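Tubulin-like protein CetZ (Methanosaeta thermophila, PDB 3ZID) binds GTP, is a GTPase of the tubulin/FtsZ superfamily, and probably takes part in controlling archaeal cell shape. Local coordinates at residues A[248-253]-A[291-296]. Residues are numbered along the deposited sequence; the frame is centred on the assembly and turned at random.
Sequences AAIKNS and KEIESL
In the C-terminal domain of this tubulin/FtsZ-type fold, two helices lie side by side on one face of a mixed four-stranded sheet, and Ile250 bridges them by reaching the CB of Glu292 and the side chains of Ile293 and Leu296. The axes of 248-252 and 291-296 run in roughly the same direction, 30° apart, and approach to 10.7 Å at their closest, a separation bridged by Ile250 meeting side-chain carbons of the second helix. Ile250 has CG1 anti to its carbonyl carbon (chi1 -71°) and an extended chi2, which carries CD1 across to the other helix. There this methyl lies 3.8 Å from CB of Glu292 and meets CD1 of Ile293 at 4.0 Å, the two isoleucine side chains crossing at about a right angle. The other branch, CG2 of Ile250, rests 4.1 Å from CD1 of Leu296, one helical turn beyond Glu292. No hydrogen bond joins the helices; the contact is apolar and small. Beneath the pair, Ile250 packs on Ile277 and Ile293 on Ile275 of strand 270-279, while Ile293 and Leu296 also touch Val303 of edge strand 302-309; Ala249 touches Tyr237 of strand 232-238 and Val316 of strand 315-322.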
loop_
_atom_site.group_PDB
_atom_site.type_symbol
_atom_site.label_atom_id
_atom_site.label_comp_id
_atom_site.label_asym_id
_atom_site.label_seq_id
_atom_site.Cartn_x
_atom_site.Cartn_y
_atom_site.Cartn_z
ATOM N N ALA A 248 -12.603 14.252 -18.944
ATOM C CA ALA A 248 -11.288 14.665 -18.500
ATOM C C ALA A 248 -11.033 14.140 -17.100
ATOM O O ALA A 248 -9.934 13.691 -16.786
ATOM C CB ALA A 248 -11.138 16.170 -18.541
ATOM N N ALA A 249 -12.058 14.202 -16.261
ATOM C CA ALA A 249 -11.939 13.683 -14.916
ATOM C C ALA A 249 -11.606 12.186 -14.966
ATOM O O ALA A 249 -10.725 11.757 -14.252
ATOM C CB ALA A 249 -13.185 13.964 -14.098
ATOM N N ILE A 250 -12.288 11.394 -15.804
ATOM C CA ILE A 250 -12.003 9.958 -15.923
ATOM C C ILE A 250 -10.594 9.693 -16.409
ATOM O O ILE A 250 -9.870 8.929 -15.774
ATOM C CB ILE A 250 -12.991 9.204 -16.815
ATOM C CG1 ILE A 250 -14.335 9.098 -16.104
ATOM C CG2 ILE A 250 -12.456 7.795 -17.113
ATOM C CD1 ILE A 250 -15.446 8.527 -16.966
ATOM N N LYS A 251 -10.158 10.367 -17.469
ATOM C CA LYS A 251 -8.778 10.228 -17.982
ATOM C C LYS A 251 -7.677 10.594 -16.990
ATOM O O LYS A 251 -6.680 9.896 -16.895
ATOM C CB LYS A 251 -8.591 11.095 -19.238
ATOM C CG LYS A 251 -7.133 11.156 -19.696
ATOM C CD LYS A 251 -6.951 11.846 -21.054
ATOM C CE LYS A 251 -5.471 11.830 -21.463
ATOM N NZ LYS A 251 -5.237 12.216 -22.892
ATOM N N ASN A 252 -7.850 11.712 -16.289
ATOM C CA ASN A 252 -6.856 12.218 -15.333
ATOM C C ASN A 252 -6.598 11.325 -14.096
ATOM O O ASN A 252 -5.548 11.400 -13.475
ATOM C CB ASN A 252 -7.272 13.600 -14.870
ATOM C CG ASN A 252 -7.019 14.639 -15.907
ATOM O OD1 ASN A 252 -6.249 14.416 -16.832
ATOM N ND2 ASN A 252 -7.742 15.750 -15.822
ATOM N N SER A 253 -7.602 10.542 -13.708
ATOM C CA SER A 253 -7.501 9.536 -12.638
ATOM C C SER A 253 -6.826 8.277 -13.134
ATOM O O SER A 253 -6.490 7.402 -12.337
ATOM C CB SER A 253 -8.870 9.167 -12.086
ATOM O OG SER A 253 -9.530 8.322 -13.013
ATOM N N LYS A 291 -20.294 6.164 -22.370
ATOM C CA LYS A 291 -19.495 6.296 -23.581
ATOM C C LYS A 291 -18.011 6.384 -23.253
ATOM O O LYS A 291 -17.185 5.725 -23.894
ATOM C CB LYS A 291 -19.932 7.527 -24.381
ATOM C CG LYS A 291 -21.224 7.350 -25.130
ATOM C CD LYS A 291 -21.789 8.691 -25.573
ATOM C CE LYS A 291 -23.113 8.518 -26.298
ATOM N NZ LYS A 291 -23.855 9.803 -26.408
ATOM N N GLU A 292 -17.673 7.150 -22.216
ATOM C CA GLU A 292 -16.280 7.219 -21.778
ATOM C C GLU A 292 -15.755 5.895 -21.265
ATOM O O GLU A 292 -14.622 5.527 -21.560
ATOM C CB GLU A 292 -16.086 8.314 -20.738
ATOM C CG GLU A 292 -16.354 9.702 -21.296
ATOM C CD GLU A 292 -15.461 10.026 -22.490
ATOM O OE1 GLU A 292 -14.291 9.576 -22.502
ATOM O OE2 GLU A 292 -15.930 10.728 -23.417
ATOM N N ILE A 293 -16.581 5.159 -20.532
ATOM C CA ILE A 293 -16.156 3.868 -20.005
ATOM C C ILE A 293 -15.911 2.912 -21.174
ATOM O O ILE A 293 -14.883 2.215 -21.224
ATOM C CB ILE A 293 -17.195 3.256 -19.024
ATOM C CG1 ILE A 293 -17.365 4.129 -17.772
ATOM C CG2 ILE A 293 -16.803 1.838 -18.650
ATOM C CD1 ILE A 293 -16.073 4.610 -17.153
ATOM N N GLU A 294 -16.832 2.908 -22.133
ATOM C CA GLU A 294 -16.668 2.086 -23.330
ATOM C C GLU A 294 -15.312 2.315 -24.004
ATOM O O GLU A 294 -14.687 1.368 -24.484
ATOM C CB GLU A 294 -17.804 2.339 -24.327
ATOM C CG GLU A 294 -19.172 1.855 -23.857
ATOM C CD GLU A 294 -20.261 2.045 -24.907
ATOM O OE1 GLU A 294 -20.033 2.791 -25.885
ATOM O OE2 GLU A 294 -21.349 1.446 -24.749
ATOM N N SER A 295 -14.851 3.565 -24.015
ATOM C CA SER A 295 -13.541 3.902 -24.573
ATOM C C SER A 295 -12.415 3.147 -23.897
ATOM O O SER A 295 -11.511 2.666 -24.564
ATOM C CB SER A 295 -13.263 5.400 -24.451
ATOM O OG SER A 295 -14.346 6.152 -24.945
ATOM N N LEU A 296 -12.487 3.030 -22.575
ATOM C CA LEU A 296 -11.442 2.390 -21.772
ATOM C C LEU A 296 -11.210 0.926 -22.089
ATOM O O LEU A 296 -10.126 0.395 -21.830
ATOM C CB LEU A 296 -11.744 2.508 -20.283
ATOM C CG LEU A 296 -11.788 3.914 -19.711
ATOM C CD1 LEU A 296 -11.895 3.847 -18.181
ATOM C CD2 LEU A 296 -10.530 4.639 -20.154
#